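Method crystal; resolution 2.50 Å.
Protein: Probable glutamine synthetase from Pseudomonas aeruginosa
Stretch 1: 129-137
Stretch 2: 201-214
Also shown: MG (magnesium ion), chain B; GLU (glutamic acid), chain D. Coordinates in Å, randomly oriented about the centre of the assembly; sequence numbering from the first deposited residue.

Stretch 1 129-137: AFEHEFSLL
Stretch 2 201-214: RAVNVREVTREVAR

A β-strand lies along an α-helix in a modest, mixed contact, in which alternate strand side chains meet one helical face and apolar and aromatic packing surrounds a buried histidine, H132, whose one polar pairing, with R206, is a weak hydrogen bond. Strand 129-137 is extended throughout (phi/psi near -110/135, with A129 at -145/131 and F134 at -153/165 as the departures), and helix 201-214 is regular, held by i to i-4 bonds such as V205 N to R201 O at 2.7 Å. The two run in the same direction, their axes crossing at -25° with a closest approach of 8.7 Å, and together bury 363 Å². Register follows from the pairs F130 CA to A202 CA (5.8 Å), H132 CA to V205 CA (8.0 Å) and F134 CA to T209 CA (9.2 Å), with L136 beside A213.

Of these pairs the backbones come closest at F130 and A202, where the A202 side chain is a single methyl. F130 (chi1 -66°, chi2 -105°) lays a ring face beneath it, with A202 CB 3.6 Å from the F130 ring centroid in a CH-pi contact. H132 (m, chi2 109°) is the most extensively covered residue: its CE1 edge lies 3.5 Å from A202 CA, its ND1 is 3.5 Å from V205 CG1 (V205 chi1 t), and R206 CG covers one ring face. The R206 CA-to-CB bond points sideways, but its end comes nearer (chi1 m, chi2 149°, chi3 t, chi4 -148°), presenting the guanidinium edge to H132 NE2; R206 NH2 donates the weak hydrogen bond to H132 NE2 (3.2 Å, 134°), and R206 NE is 2.8 Å from the same H132 NE2.

Further along, F134 switches to chi1 p (chi2 -89°), and T209 CG2 sits over its face, 3.8 Å from the F134 ring centroid. T209 (m) spends its hydroxyl within the helix, OG1 donating to V205 O at 2.7 Å. L136 (t, p) closes the contact loosely, its CD1 4.4 Å from A213 CB. Beyond helical reach, E133 (m, t, chi3 -11°) binds magnesium through OE2, with E133 OE2 2.2 Å from MG.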

# COMPACT_ATOMS: atom_id res chain seq x y z
N ALA A 129 -33.68 13.37 -30.53
CA ALA A 129 -32.53 13.27 -29.65
C ALA A 129 -32.98 13.47 -28.18
O ALA A 129 -33.78 14.36 -27.87
CB ALA A 129 -31.44 14.25 -30.06
N PHE A 130 -32.54 12.55 -27.33
CA PHE A 130 -32.73 12.59 -25.88
C PHE A 130 -31.50 13.26 -25.19
O PHE A 130 -30.35 12.91 -25.50
CB PHE A 130 -32.85 11.19 -25.32
CG PHE A 130 -34.06 10.44 -25.76
CD1 PHE A 130 -35.14 10.25 -24.88
CD2 PHE A 130 -34.10 9.83 -27.02
CE1 PHE A 130 -36.26 9.48 -25.23
CE2 PHE A 130 -35.21 9.07 -27.39
CZ PHE A 130 -36.30 8.88 -26.50
N GLU A 131 -31.76 14.22 -24.29
CA GLU A 131 -30.71 14.87 -23.54
C GLU A 131 -30.81 14.26 -22.17
O GLU A 131 -31.92 14.14 -21.63
CB GLU A 131 -30.93 16.39 -23.44
CG GLU A 131 -30.77 17.23 -24.72
CD GLU A 131 -30.89 18.75 -24.45
OE1 GLU A 131 -30.53 19.52 -25.37
OE2 GLU A 131 -31.30 19.21 -23.33
N HIS A 132 -29.66 13.90 -21.60
CA HIS A 132 -29.60 13.17 -20.38
C HIS A 132 -28.83 13.88 -19.32
O HIS A 132 -27.73 14.38 -19.60
CB HIS A 132 -28.99 11.82 -20.63
CG HIS A 132 -29.89 10.86 -21.40
ND1 HIS A 132 -29.64 10.51 -22.70
CD2 HIS A 132 -30.99 10.10 -20.99
CE1 HIS A 132 -30.56 9.60 -23.10
NE2 HIS A 132 -31.39 9.36 -22.05
N GLU A 133 -29.40 13.97 -18.09
CA GLU A 133 -28.66 14.52 -16.99
C GLU A 133 -28.45 13.42 -15.92
O GLU A 133 -29.28 12.51 -15.76
CB GLU A 133 -29.35 15.75 -16.43
CG GLU A 133 -29.27 16.99 -17.31
CD GLU A 133 -30.30 18.05 -16.90
OE1 GLU A 133 -31.21 17.74 -16.07
OE2 GLU A 133 -30.21 19.20 -17.43
N PHE A 134 -27.31 13.48 -15.23
CA PHE A 134 -26.99 12.48 -14.23
C PHE A 134 -26.06 13.02 -13.14
O PHE A 134 -25.40 14.10 -13.30
CB PHE A 134 -26.38 11.23 -14.92
CG PHE A 134 -25.05 11.50 -15.64
CD1 PHE A 134 -25.02 11.92 -16.99
CD2 PHE A 134 -23.83 11.27 -14.98
CE1 PHE A 134 -23.84 12.16 -17.62
CE2 PHE A 134 -22.64 11.50 -15.64
CZ PHE A 134 -22.64 11.96 -16.94
N SER A 135 -25.98 12.27 -12.06
CA SER A 135 -25.10 12.56 -10.95
C SER A 135 -23.94 11.69 -11.16
O SER A 135 -24.12 10.51 -11.52
CB SER A 135 -25.72 12.08 -9.60
OG SER A 135 -26.78 12.91 -9.14
N LEU A 136 -22.75 12.24 -10.91
CA LEU A 136 -21.50 11.49 -10.88
C LEU A 136 -20.99 11.44 -9.46
O LEU A 136 -20.56 12.46 -8.92
CB LEU A 136 -20.43 12.11 -11.81
CG LEU A 136 -19.18 11.27 -12.04
CD1 LEU A 136 -19.55 9.96 -12.69
CD2 LEU A 136 -18.13 11.95 -12.90
N LEU A 137 -21.05 10.24 -8.87
CA LEU A 137 -20.64 9.99 -7.49
C LEU A 137 -19.33 9.28 -7.40
O LEU A 137 -19.02 8.35 -8.21
CB LEU A 137 -21.71 9.18 -6.75
CG LEU A 137 -23.11 9.77 -7.02
CD1 LEU A 137 -24.20 8.87 -6.47
CD2 LEU A 137 -23.11 11.17 -6.44
N ARG A 201 -30.37 5.05 -29.04
CA ARG A 201 -29.34 6.01 -28.57
C ARG A 201 -29.58 6.39 -27.09
O ARG A 201 -28.66 6.34 -26.26
CB ARG A 201 -29.27 7.22 -29.50
CG ARG A 201 -28.13 8.19 -29.28
CD ARG A 201 -27.93 8.98 -30.57
NE ARG A 201 -27.32 8.12 -31.60
CZ ARG A 201 -26.85 8.49 -32.81
NH1 ARG A 201 -26.89 9.73 -33.23
NH2 ARG A 201 -26.33 7.57 -33.58
N ALA A 202 -30.83 6.67 -26.75
CA ALA A 202 -31.11 7.05 -25.38
C ALA A 202 -30.64 5.89 -24.50
O ALA A 202 -29.89 6.11 -23.56
CB ALA A 202 -32.58 7.33 -25.22
N VAL A 203 -30.94 4.65 -24.86
CA VAL A 203 -30.52 3.50 -24.02
C VAL A 203 -28.98 3.40 -23.98
O VAL A 203 -28.38 3.33 -22.89
CB VAL A 203 -31.14 2.15 -24.48
CG1 VAL A 203 -30.46 0.95 -23.80
CG2 VAL A 203 -32.64 2.14 -24.27
N ASN A 204 -28.36 3.40 -25.16
CA ASN A 204 -26.91 3.40 -25.28
C ASN A 204 -26.22 4.48 -24.46
O ASN A 204 -25.24 4.21 -23.75
CB ASN A 204 -26.50 3.64 -26.72
CG ASN A 204 -26.87 2.52 -27.64
OD1 ASN A 204 -27.06 1.39 -27.23
ND2 ASN A 204 -26.98 2.84 -28.90
N VAL A 205 -26.71 5.71 -24.56
CA VAL A 205 -26.14 6.79 -23.70
C VAL A 205 -26.19 6.43 -22.19
O VAL A 205 -25.24 6.75 -21.45
CB VAL A 205 -26.77 8.18 -23.94
CG1 VAL A 205 -26.39 9.13 -22.84
CG2 VAL A 205 -26.36 8.75 -25.30
N ARG A 206 -27.25 5.75 -21.74
CA ARG A 206 -27.34 5.44 -20.32
C ARG A 206 -26.42 4.28 -19.93
O ARG A 206 -25.77 4.29 -18.82
CB ARG A 206 -28.77 5.08 -19.98
CG ARG A 206 -29.70 6.26 -20.12
CD ARG A 206 -31.09 5.78 -20.54
NE ARG A 206 -31.97 6.93 -20.70
CZ ARG A 206 -33.29 6.94 -20.45
NH1 ARG A 206 -33.86 5.81 -20.01
NH2 ARG A 206 -34.02 8.07 -20.66
N GLU A 207 -26.40 3.25 -20.79
CA GLU A 207 -25.74 2.06 -20.44
C GLU A 207 -24.22 2.26 -20.48
O GLU A 207 -23.48 1.71 -19.61
CB GLU A 207 -26.28 0.90 -21.26
CG GLU A 207 -27.72 0.58 -20.87
CD GLU A 207 -27.80 0.18 -19.41
OE1 GLU A 207 -28.67 0.69 -18.71
OE2 GLU A 207 -26.99 -0.65 -18.98
N VAL A 208 -23.77 3.12 -21.40
CA VAL A 208 -22.34 3.40 -21.57
C VAL A 208 -21.86 4.34 -20.48
O VAL A 208 -20.82 4.11 -19.90
CB VAL A 208 -22.02 3.99 -22.96
CG1 VAL A 208 -20.57 4.49 -23.02
CG2 VAL A 208 -22.28 2.97 -24.05
N THR A 209 -22.60 5.40 -20.18
CA THR A 209 -22.25 6.28 -19.03
C THR A 209 -22.05 5.47 -17.75
O THR A 209 -20.95 5.53 -17.12
CB THR A 209 -23.28 7.36 -18.79
OG1 THR A 209 -23.42 8.08 -20.00
CG2 THR A 209 -22.83 8.35 -17.71
N ARG A 210 -23.04 4.64 -17.43
CA ARG A 210 -22.89 3.64 -16.37
C ARG A 210 -21.57 2.82 -16.51
O ARG A 210 -20.79 2.75 -15.54
CB ARG A 210 -24.14 2.72 -16.28
CG ARG A 210 -25.29 3.38 -15.58
CD ARG A 210 -26.64 2.87 -16.03
NE ARG A 210 -27.72 3.71 -15.53
CZ ARG A 210 -29.02 3.59 -15.85
NH1 ARG A 210 -29.44 2.63 -16.64
NH2 ARG A 210 -29.93 4.42 -15.29
N GLU A 211 -21.30 2.22 -17.68
CA GLU A 211 -20.04 1.42 -17.87
C GLU A 211 -18.73 2.23 -17.71
O GLU A 211 -17.77 1.78 -17.11
CB GLU A 211 -20.08 0.65 -19.16
CG GLU A 211 -18.83 -0.14 -19.49
CD GLU A 211 -18.60 -1.27 -18.55
OE1 GLU A 211 -17.50 -1.87 -18.56
OE2 GLU A 211 -19.55 -1.60 -17.85
N VAL A 212 -18.69 3.46 -18.17
CA VAL A 212 -17.49 4.24 -18.01
C VAL A 212 -17.31 4.49 -16.50
O VAL A 212 -16.27 4.14 -15.93
CB VAL A 212 -17.61 5.53 -18.87
CG1 VAL A 212 -16.44 6.46 -18.66
CG2 VAL A 212 -17.67 5.17 -20.36
N ALA A 213 -18.36 5.02 -15.83
CA ALA A 213 -18.30 5.20 -14.38
C ALA A 213 -17.84 3.90 -13.68
O ALA A 213 -16.90 3.89 -12.86
CB ALA A 213 -19.65 5.71 -13.83
N ARG A 214 -18.42 2.77 -14.06
CA ARG A 214 -18.00 1.51 -13.43
C ARG A 214 -16.49 1.34 -13.60
O ARG A 214 -15.82 1.00 -12.63
CB ARG A 214 -18.76 0.32 -13.99
CG ARG A 214 -18.49 -1.00 -13.26
CD ARG A 214 -19.07 -2.18 -14.05
NE ARG A 214 -18.36 -2.41 -15.30
CZ ARG A 214 -17.25 -3.12 -15.43
NH1 ARG A 214 -16.64 -3.67 -14.39
NH2 ARG A 214 -16.69 -3.25 -16.60
MG MG B . -29.86 20.53 -19.10
N GLU D . -32.54 19.54 -14.46
CA GLU D . -33.77 20.05 -15.17
C GLU D . -34.90 19.02 -15.39
O GLU D . -35.25 18.25 -14.50
CB GLU D . -33.39 20.66 -16.52
CG GLU D . -32.63 21.95 -16.40
CD GLU D . -32.08 22.40 -17.71
OE1 GLU D . -32.55 23.44 -18.18
OE2 GLU D . -31.19 21.70 -18.27
OXT GLU D . -35.50 18.91 -16.47